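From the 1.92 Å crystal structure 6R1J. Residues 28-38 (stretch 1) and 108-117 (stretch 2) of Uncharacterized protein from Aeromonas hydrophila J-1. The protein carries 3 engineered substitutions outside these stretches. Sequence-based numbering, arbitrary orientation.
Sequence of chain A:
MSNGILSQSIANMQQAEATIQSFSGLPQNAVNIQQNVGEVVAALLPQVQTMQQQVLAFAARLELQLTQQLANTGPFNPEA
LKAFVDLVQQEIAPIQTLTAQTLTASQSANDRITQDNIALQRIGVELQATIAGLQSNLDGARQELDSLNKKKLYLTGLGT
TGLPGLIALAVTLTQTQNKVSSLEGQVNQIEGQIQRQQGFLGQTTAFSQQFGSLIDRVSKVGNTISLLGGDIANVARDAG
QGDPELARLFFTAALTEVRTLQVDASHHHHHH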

# COMPACT_ATOMS: atom_id res chain seq x y z
N GLN A 28 17.05 1.52 -15.81
CA GLN A 28 17.23 0.39 -16.74
C GLN A 28 16.26 -0.76 -16.38
O GLN A 28 15.66 -1.30 -17.31
N ASN A 29 16.12 -1.14 -15.11
CA ASN A 29 15.24 -2.28 -14.75
C ASN A 29 13.78 -2.01 -15.18
O ASN A 29 13.12 -3.02 -15.51
N ALA A 30 13.31 -0.76 -15.17
CA ALA A 30 11.95 -0.36 -15.61
C ALA A 30 11.87 -0.52 -17.13
O ALA A 30 10.90 -1.08 -17.66
N VAL A 31 12.91 -0.08 -17.84
CA VAL A 31 12.98 -0.26 -19.31
C VAL A 31 13.03 -1.76 -19.63
O VAL A 31 12.41 -2.15 -20.63
N ASN A 32 13.72 -2.59 -18.85
CA ASN A 32 13.73 -4.05 -19.03
C ASN A 32 12.29 -4.60 -19.03
O ASN A 32 11.95 -5.36 -19.93
N ILE A 33 11.47 -4.18 -18.08
CA ILE A 33 10.06 -4.67 -17.95
C ILE A 33 9.24 -4.14 -19.11
O ILE A 33 8.40 -4.90 -19.65
N GLN A 34 9.40 -2.85 -19.44
CA GLN A 34 8.65 -2.20 -20.56
C GLN A 34 8.88 -3.01 -21.83
O GLN A 34 7.90 -3.27 -22.60
N GLN A 35 10.12 -3.41 -22.08
CA GLN A 35 10.44 -4.16 -23.32
C GLN A 35 9.82 -5.56 -23.23
O GLN A 35 9.29 -6.03 -24.22
N ASN A 36 10.00 -6.23 -22.10
CA ASN A 36 9.46 -7.59 -21.83
C ASN A 36 7.93 -7.58 -22.04
O ASN A 36 7.46 -8.39 -22.83
N VAL A 37 7.20 -6.70 -21.37
CA VAL A 37 5.71 -6.71 -21.46
C VAL A 37 5.29 -6.38 -22.89
O VAL A 37 4.26 -6.90 -23.35
N GLY A 38 6.00 -5.48 -23.56
CA GLY A 38 5.71 -5.20 -24.97
C GLY A 38 5.76 -6.47 -25.80
O GLY A 38 4.83 -6.67 -26.62
N SER A 108 9.23 -17.98 -18.25
CA SER A 108 10.49 -17.24 -18.56
C SER A 108 10.23 -15.75 -18.46
O SER A 108 10.96 -15.08 -17.76
N ALA A 109 9.26 -15.25 -19.20
CA ALA A 109 8.99 -13.81 -19.27
C ALA A 109 8.60 -13.29 -17.87
O ALA A 109 9.04 -12.18 -17.48
N ASN A 110 7.71 -14.02 -17.19
CA ASN A 110 7.17 -13.56 -15.88
C ASN A 110 8.32 -13.53 -14.86
O ASN A 110 8.39 -12.60 -14.06
N ASP A 111 9.17 -14.54 -14.85
CA ASP A 111 10.31 -14.60 -13.89
C ASP A 111 11.25 -13.39 -14.07
O ASP A 111 11.78 -12.92 -13.06
N ARG A 112 11.44 -12.92 -15.30
CA ARG A 112 12.30 -11.73 -15.61
C ARG A 112 11.59 -10.50 -15.05
O ARG A 112 12.26 -9.61 -14.49
N ILE A 113 10.27 -10.44 -15.15
CA ILE A 113 9.52 -9.32 -14.53
C ILE A 113 9.79 -9.32 -13.03
O ILE A 113 10.12 -8.26 -12.50
N THR A 114 9.64 -10.45 -12.37
CA THR A 114 9.85 -10.54 -10.90
C THR A 114 11.28 -10.07 -10.51
O THR A 114 11.44 -9.30 -9.57
N GLN A 115 12.30 -10.52 -11.24
CA GLN A 115 13.71 -10.10 -10.95
C GLN A 115 13.87 -8.59 -11.16
O GLN A 115 14.43 -7.89 -10.26
N ASP A 116 13.33 -8.01 -12.23
CA ASP A 116 13.41 -6.56 -12.46
C ASP A 116 12.62 -5.84 -11.35
O ASP A 116 13.05 -4.76 -10.88
N ASN A 117 11.50 -6.40 -10.91
CA ASN A 117 10.72 -5.76 -9.82
C ASN A 117 11.55 -5.69 -8.53
O ASN A 117 11.57 -4.62 -7.92

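The most unusual feature of this contact between two nearly antiparallel helices is how polar its centre is: Asn-36 and Asp-116, which lose the most surface to the opposing stretch, are linked through a single water. The amide of Asn-36 serves two acceptors. Its ND2 donates to the backbone O of Ala-109 at 2.9 Å, and the same ND2 lies 2.9 Å from the O of water 1, which accepts. That water in turn donates to Asp-116, its O lying 2.8 Å from OD2. A primary amide has two N-H protons, so one nitrogen can satisfy both partners.

The helix axes approach to 9.1 Å and run at 161° to each other, so residues pair in opposite order along the chain: Asn-29 lies near Asp-116, Ile-33 near Ile-113 and Asn-36 near Ala-109. Asn-36 points toward the other helix in the t rotamer. The small side chain of Ala-109 also points toward the contact, and its CB sits 3.6 Å from Asn-36 OD1. The carbonyl reached by Asn-36 also accepts the helical bond from Ile-113 N, so the asparagine adds a bond without replacing that one.

At the other end, Asp-116 points toward stretch 1 with chi1 m. While OD2 meets the water, OD1 accepts a nearly linear hydrogen bond from Asn-32 ND2, at 3.1 Å. Asn-32, also m and pointing toward stretch 2, is held through its amide oxygen as well: Gln-28 NE2 donates to Asn-32 OD1 at 2.9 Å. A carboxylate suits this place because its two oxygens can accept from separate donors. Asn-29, likewise m, also points toward stretch 2.

Apolar side chains fill the space beside this polar network. Ile-33 (m, t) leaves its backbone sideways, but its end comes nearer stretch 2. Its CG1 packs 3.4 Å from Asp-116 CB, using the aliphatic part of the acid, and its CD1 reaches to 3.3 Å from Asn-117 OD1, an oxygen hydrogen-bonded elsewhere in the structure. Ile-113, also m, t and sideways, meets it more loosely, with Ile-33 CG2 and Ile-113 CG2 4.4 Å apart. A closer apolar contact joins Val-37 CG1 to Ile-113 CD1 at 3.8 Å; the branched valine, chi1 m, is buried here. Ile-113 CG1 also lies 3.5 Å from Asn-36 ND2, bringing hydrocarbon against the amide. Arg-112 points toward stretch 1 and brings its CB within 3.7 Å of Asn-36 ND2, while the residue as a whole remains exposed.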

# COMPACT_ATOMS: atom_id res chain seq x y z
CB GLN A 28 18.67 -0.13 -16.74
CG GLN A 28 18.86 -1.27 -17.72
CD GLN A 28 18.75 -0.80 -19.15
OE1 GLN A 28 19.37 0.21 -19.52
NE2 GLN A 28 17.98 -1.51 -19.97
CB ASN A 29 15.32 -2.69 -13.28
CG ASN A 29 16.69 -3.21 -12.90
OD1 ASN A 29 17.06 -4.33 -13.25
ND2 ASN A 29 17.42 -2.42 -12.17
CB ALA A 30 11.66 1.04 -15.19
CB VAL A 31 14.17 0.51 -19.92
CG1 VAL A 31 14.24 0.27 -21.41
CG2 VAL A 31 14.02 1.99 -19.65
CB ASN A 32 14.52 -4.75 -17.94
CG ASN A 32 16.02 -4.50 -18.02
OD1 ASN A 32 16.51 -3.85 -18.95
ND2 ASN A 32 16.73 -4.97 -17.01
CB ILE A 33 9.47 -4.23 -16.59
CG1 ILE A 33 10.24 -4.85 -15.45
CG2 ILE A 33 7.99 -4.55 -16.50
CD1 ILE A 33 9.92 -4.29 -14.08
CB GLN A 34 9.07 -0.74 -20.77
CG GLN A 34 8.56 0.22 -19.68
CD GLN A 34 8.90 1.67 -19.95
OE1 GLN A 34 9.99 1.96 -20.41
NE2 GLN A 34 7.97 2.59 -19.68
CB GLN A 35 11.95 -4.22 -23.52
CG GLN A 35 12.52 -2.85 -23.88
CD GLN A 35 12.08 -2.46 -25.26
OE1 GLN A 35 12.21 -3.24 -26.21
NE2 GLN A 35 11.54 -1.26 -25.37
CB ASN A 36 9.84 -8.00 -20.41
CG ASN A 36 9.45 -9.41 -20.05
OD1 ASN A 36 8.73 -10.07 -20.80
ND2 ASN A 36 10.00 -9.90 -18.94
CB VAL A 37 5.01 -5.81 -20.44
CG1 VAL A 37 5.34 -6.29 -19.04
CG2 VAL A 37 5.26 -4.34 -20.60
CB SER A 108 11.03 -17.55 -19.92
OG SER A 108 11.33 -18.92 -19.97
CB ALA A 109 7.91 -13.52 -20.28
CB ASN A 110 6.03 -14.45 -15.39
CG ASN A 110 5.25 -13.81 -14.27
OD1 ASN A 110 4.93 -12.61 -14.31
ND2 ASN A 110 4.93 -14.60 -13.27
CB ASP A 111 11.07 -15.93 -14.03
CG ASP A 111 10.27 -17.12 -13.51
OD1 ASP A 111 9.20 -16.91 -12.90
OD2 ASP A 111 10.71 -18.22 -13.76
CB ARG A 112 12.65 -11.61 -17.10
CG ARG A 112 13.65 -12.65 -17.59
CD ARG A 112 14.26 -12.28 -18.93
NE ARG A 112 13.27 -11.79 -19.90
CZ ARG A 112 12.57 -12.59 -20.72
NH1 ARG A 112 12.73 -13.89 -20.68
NH2 ARG A 112 11.70 -12.09 -21.59
CB ILE A 113 7.99 -9.35 -14.82
CG1 ILE A 113 7.72 -9.34 -16.32
CG2 ILE A 113 7.39 -8.17 -14.10
CD1 ILE A 113 6.26 -9.21 -16.72
CB THR A 114 9.74 -11.98 -10.43
OG1 THR A 114 8.49 -12.48 -10.87
CG2 THR A 114 9.90 -12.15 -8.93
CB GLN A 115 14.69 -10.99 -11.73
CG GLN A 115 14.64 -12.45 -11.27
CD GLN A 115 15.07 -12.62 -9.83
OE1 GLN A 115 15.99 -11.95 -9.37
NE2 GLN A 115 14.41 -13.50 -9.10
CB ASP A 116 12.99 -6.21 -13.89
CG ASP A 116 14.05 -6.56 -14.93
OD1 ASP A 116 15.23 -6.30 -14.63
OD2 ASP A 116 13.68 -7.09 -16.03
CB ASN A 117 9.42 -6.50 -9.52
CG ASN A 117 8.32 -6.09 -10.48
OD1 ASN A 117 8.49 -5.14 -11.25
ND2 ASN A 117 7.16 -6.72 -10.36
O HOH W 1 11.50 -7.86 -17.56